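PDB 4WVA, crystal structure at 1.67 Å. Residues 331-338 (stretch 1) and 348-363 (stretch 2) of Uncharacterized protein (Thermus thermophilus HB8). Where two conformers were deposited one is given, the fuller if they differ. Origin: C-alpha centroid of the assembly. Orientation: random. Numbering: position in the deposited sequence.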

# COMPACT_ATOMS: atom_id res chain seq x y z
N ARG A 331 -27.01 15.85 -15.29
CA ARG A 331 -27.99 14.80 -15.01
C ARG A 331 -27.36 13.41 -15.04
O ARG A 331 -27.67 12.56 -14.21
N TYR A 332 -26.49 13.18 -16.02
CA TYR A 332 -25.91 11.86 -16.25
C TYR A 332 -24.43 11.86 -15.89
O TYR A 332 -23.69 12.70 -16.39
N LEU A 333 -24.04 10.96 -15.00
CA LEU A 333 -22.64 10.71 -14.72
C LEU A 333 -22.14 9.69 -15.73
O LEU A 333 -22.94 8.92 -16.26
N LEU A 334 -20.84 9.67 -16.05
CA LEU A 334 -19.80 10.58 -15.57
C LEU A 334 -19.35 11.43 -16.76
O LEU A 334 -18.85 10.90 -17.74
N PRO A 335 -19.52 12.76 -16.69
CA PRO A 335 -18.98 13.55 -17.81
C PRO A 335 -17.47 13.40 -17.92
O PRO A 335 -16.78 13.12 -16.93
N SER A 336 -16.96 13.56 -19.14
CA SER A 336 -15.53 13.36 -19.40
C SER A 336 -14.65 14.48 -18.87
O SER A 336 -13.44 14.29 -18.73
N VAL A 337 -15.25 15.63 -18.59
CA VAL A 337 -14.57 16.70 -17.87
C VAL A 337 -15.52 17.33 -16.88
O VAL A 337 -16.74 17.28 -17.04
N ASP A 338 -14.94 17.89 -15.82
CA ASP A 338 -15.68 18.58 -14.79
C ASP A 338 -16.66 19.56 -15.47
O ASP A 338 -16.24 20.42 -16.24
N ARG A 348 -18.82 17.63 -27.38
CA ARG A 348 -17.60 17.48 -28.17
C ARG A 348 -16.63 16.43 -27.62
O ARG A 348 -15.62 16.78 -27.00
N TYR A 349 -16.97 15.17 -27.86
CA TYR A 349 -16.03 14.05 -27.81
C TYR A 349 -15.54 13.83 -26.37
O TYR A 349 -16.33 13.39 -25.54
N TRP A 350 -14.27 14.12 -26.08
CA TRP A 350 -13.74 13.94 -24.71
C TRP A 350 -13.70 15.20 -23.85
O TRP A 350 -13.02 15.23 -22.83
N ARG A 351 -14.46 16.23 -24.22
CA ARG A 351 -14.46 17.48 -23.50
C ARG A 351 -15.74 17.70 -22.68
O ARG A 351 -16.09 18.83 -22.37
N GLY A 352 -16.43 16.62 -22.31
CA GLY A 352 -17.68 16.75 -21.55
C GLY A 352 -18.63 15.56 -21.64
O GLY A 352 -19.22 15.16 -20.63
N PRO A 353 -18.81 14.99 -22.85
CA PRO A 353 -19.71 13.85 -22.97
C PRO A 353 -19.40 12.64 -22.07
O PRO A 353 -18.26 12.45 -21.64
N VAL A 354 -20.45 11.87 -21.79
CA VAL A 354 -20.41 10.63 -21.03
C VAL A 354 -20.02 9.48 -21.95
O VAL A 354 -20.54 9.33 -23.07
N TRP A 355 -19.11 8.65 -21.47
CA TRP A 355 -18.62 7.50 -22.20
C TRP A 355 -18.87 6.23 -21.41
O TRP A 355 -18.59 6.15 -20.21
N ILE A 356 -19.35 5.21 -22.09
CA ILE A 356 -19.76 4.00 -21.39
C ILE A 356 -18.58 3.23 -20.82
O ILE A 356 -18.68 2.66 -19.72
N ASN A 357 -17.48 3.13 -21.57
CA ASN A 357 -16.32 2.40 -21.07
C ASN A 357 -15.72 3.01 -19.78
O ASN A 357 -15.30 2.28 -18.87
N VAL A 358 -15.69 4.34 -19.72
CA VAL A 358 -15.19 5.03 -18.53
C VAL A 358 -16.20 4.92 -17.38
O VAL A 358 -15.80 4.68 -16.23
N ASN A 359 -17.50 5.04 -17.65
CA ASN A 359 -18.48 4.77 -16.59
C ASN A 359 -18.25 3.39 -15.99
O ASN A 359 -18.32 3.20 -14.76
N TRP A 360 -18.02 2.40 -16.86
CA TRP A 360 -17.79 1.03 -16.42
C TRP A 360 -16.52 0.88 -15.57
O TRP A 360 -16.58 0.33 -14.45
N MET A 361 -15.38 1.40 -16.04
CA MET A 361 -14.14 1.25 -15.27
C MET A 361 -14.23 1.98 -13.94
O MET A 361 -13.75 1.48 -12.91
N VAL A 362 -14.83 3.16 -13.94
CA VAL A 362 -14.94 3.96 -12.71
C VAL A 362 -15.95 3.33 -11.73
O VAL A 362 -15.70 3.34 -10.53
N ALA A 363 -17.06 2.79 -12.23
CA ALA A 363 -17.99 2.04 -11.37
C ALA A 363 -17.31 0.83 -10.74
O ALA A 363 -17.47 0.57 -9.55

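Leu334 and Ser336 lose the most surface, 86 and 82 Å², of the 519 Å² buried between the stretches, summed over both sides. Ser336 directs its CA-to-CB bond toward stretch 2, and chi1 of 46° (p) sets OG among backbone polar groups. Ser336 OG donates to Pro353 O at 2.7 Å and accepts from Gly352 N at 2.8 Å (N-H...O angle 138°), so one hydroxyl serves both roles. Ser336 N adds weak bonds to Gly352 O (3.1 Å, 148°) and Pro353 O (3.0 Å, 126°). The indoles of Trp350 and Trp355, both with chi1 near -69° (m), each approach Ser336 CB obliquely: CB lies 4.1 Å from Trp350 CE3 and 4.1 Å from Trp355 CD1. Trp355 is itself held by NE1 donating to Tyr349 O at 2.9 Å.

Leu334, which follows a cis peptide bond, has its CA-to-CB bond sideways to stretch 2; its t,p rotamer brings CD2 to 4.2 Å from Val362 CG2 and 4.5 Å from Val358 CG1, both valines facing stretch 1 from the helix. Water 1 bridges the backbones, donating to Leu334 O (2.6 Å) and accepting from Trp355 N (2.9 Å).

Val354 (t, 55 Å² covered) makes a separate apolar contact, with CG2 4.2 Å from Tyr332 CB, although the tyrosine ring leads away.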

# COMPACT_ATOMS: atom_id res chain seq x y z
CB ARG A 331 -29.17 14.85 -15.99
CG ARG A 331 -30.07 13.60 -16.02
CD ARG A 331 -30.69 13.17 -14.68
NE ARG A 331 -31.36 11.86 -14.78
CZ ARG A 331 -30.80 10.66 -14.55
NH1 ARG A 331 -29.52 10.54 -14.16
NH2 ARG A 331 -31.54 9.56 -14.69
CB TYR A 332 -26.06 11.45 -17.72
CG TYR A 332 -27.51 11.26 -18.12
CD1 TYR A 332 -28.15 12.23 -18.87
CD2 TYR A 332 -28.22 10.16 -17.71
CE1 TYR A 332 -29.48 12.08 -19.23
CE2 TYR A 332 -29.56 10.00 -18.06
CZ TYR A 332 -30.18 10.98 -18.82
OH TYR A 332 -31.52 10.84 -19.19
CB LEU A 333 -22.44 10.15 -13.31
CG LEU A 333 -22.70 11.11 -12.14
CD1 LEU A 333 -22.43 10.38 -10.84
CD2 LEU A 333 -21.84 12.36 -12.24
CB LEU A 334 -18.62 9.76 -15.09
CG LEU A 334 -17.45 10.50 -14.45
CD1 LEU A 334 -17.83 11.09 -13.11
CD2 LEU A 334 -16.28 9.53 -14.29
CB PRO A 335 -19.35 15.00 -17.46
CG PRO A 335 -19.88 14.97 -16.09
CD PRO A 335 -20.17 13.57 -15.66
CB SER A 336 -15.29 13.06 -20.88
OG SER A 336 -16.00 13.95 -21.76
CB VAL A 337 -13.98 17.79 -18.79
CG1 VAL A 337 -13.04 17.20 -19.82
CG2 VAL A 337 -15.07 18.60 -19.46
CB ASP A 338 -14.67 19.31 -13.90
CG ASP A 338 -15.30 20.09 -12.75
OD1 ASP A 338 -16.53 20.30 -12.71
OD2 ASP A 338 -14.52 20.52 -11.87
CB ARG A 348 -16.87 18.81 -28.39
CG ARG A 348 -15.90 18.73 -29.56
CD ARG A 348 -15.05 19.97 -29.75
NE ARG A 348 -15.85 21.12 -30.17
CZ ARG A 348 -16.18 21.40 -31.43
NH1 ARG A 348 -15.81 20.63 -32.45
NH2 ARG A 348 -16.90 22.49 -31.67
CB TYR A 349 -14.90 14.29 -28.83
CG TYR A 349 -14.18 13.08 -29.40
CD1 TYR A 349 -14.82 11.85 -29.58
CD2 TYR A 349 -12.88 13.19 -29.86
CE1 TYR A 349 -14.16 10.77 -30.15
CE2 TYR A 349 -12.22 12.12 -30.42
CZ TYR A 349 -12.85 10.90 -30.56
OH TYR A 349 -12.18 9.83 -31.13
CB TRP A 350 -12.35 13.29 -24.81
CG TRP A 350 -12.41 11.88 -25.27
CD1 TRP A 350 -12.24 11.43 -26.53
CD2 TRP A 350 -12.65 10.73 -24.46
NE1 TRP A 350 -12.36 10.07 -26.58
CE2 TRP A 350 -12.61 9.61 -25.31
CE3 TRP A 350 -12.89 10.54 -23.10
CZ2 TRP A 350 -12.81 8.31 -24.85
CZ3 TRP A 350 -13.11 9.25 -22.65
CH2 TRP A 350 -13.06 8.16 -23.51
CB ARG A 351 -14.24 18.63 -24.51
CG ARG A 351 -12.99 18.40 -25.34
CD ARG A 351 -12.72 19.55 -26.30
NE ARG A 351 -12.27 20.76 -25.64
CZ ARG A 351 -11.00 21.08 -25.37
NH1 ARG A 351 -10.00 20.23 -25.62
NH2 ARG A 351 -10.73 22.27 -24.82
CB PRO A 353 -19.56 13.46 -24.44
CG PRO A 353 -19.30 14.75 -25.11
CD PRO A 353 -18.35 15.46 -24.17
CB VAL A 354 -21.79 10.31 -20.38
CG1 VAL A 354 -21.80 8.94 -19.71
CG2 VAL A 354 -22.19 11.37 -19.36
CB TRP A 355 -17.12 7.61 -22.46
CG TRP A 355 -16.74 8.69 -23.44
CD1 TRP A 355 -16.74 10.04 -23.24
CD2 TRP A 355 -16.29 8.49 -24.77
NE1 TRP A 355 -16.32 10.69 -24.38
CE2 TRP A 355 -16.03 9.76 -25.33
CE3 TRP A 355 -16.07 7.35 -25.55
CZ2 TRP A 355 -15.54 9.92 -26.62
CZ3 TRP A 355 -15.61 7.50 -26.83
CH2 TRP A 355 -15.34 8.78 -27.36
CB ILE A 356 -20.62 3.10 -22.31
CG1 ILE A 356 -21.83 3.86 -22.85
CG2 ILE A 356 -21.08 1.85 -21.59
CD1 ILE A 356 -22.79 4.43 -21.84
CB ASN A 357 -15.24 2.25 -22.15
CG ASN A 357 -14.57 3.57 -22.50
OD1 ASN A 357 -15.21 4.61 -22.61
ND2 ASN A 357 -13.25 3.52 -22.70
CB VAL A 358 -14.81 6.50 -18.84
CG1 VAL A 358 -14.37 7.22 -17.58
CG2 VAL A 358 -13.69 6.52 -19.88
CB ASN A 359 -19.93 4.81 -17.11
CG ASN A 359 -20.59 6.18 -17.01
OD1 ASN A 359 -21.80 6.30 -16.65
ND2 ASN A 359 -19.85 7.18 -17.30
CB TRP A 360 -17.81 0.07 -17.61
CG TRP A 360 -17.52 -1.33 -17.19
CD1 TRP A 360 -18.38 -2.19 -16.54
CD2 TRP A 360 -16.29 -2.03 -17.33
NE1 TRP A 360 -17.74 -3.38 -16.28
CE2 TRP A 360 -16.46 -3.30 -16.75
CE3 TRP A 360 -15.06 -1.70 -17.91
CZ2 TRP A 360 -15.44 -4.25 -16.72
CZ3 TRP A 360 -14.04 -2.65 -17.88
CH2 TRP A 360 -14.24 -3.90 -17.29
CB MET A 361 -12.92 1.76 -16.03
CG MET A 361 -12.53 0.89 -17.20
SD MET A 361 -11.06 1.46 -18.09
CE MET A 361 -11.71 2.85 -19.00
CB VAL A 362 -15.25 5.43 -13.03
CG1 VAL A 362 -15.46 6.24 -11.76
CG2 VAL A 362 -14.11 6.01 -13.84
CB ALA A 363 -19.20 1.59 -12.17
O HOH W 1 -17.83 8.71 -18.82
O HOH W 2 -11.11 14.36 -21.11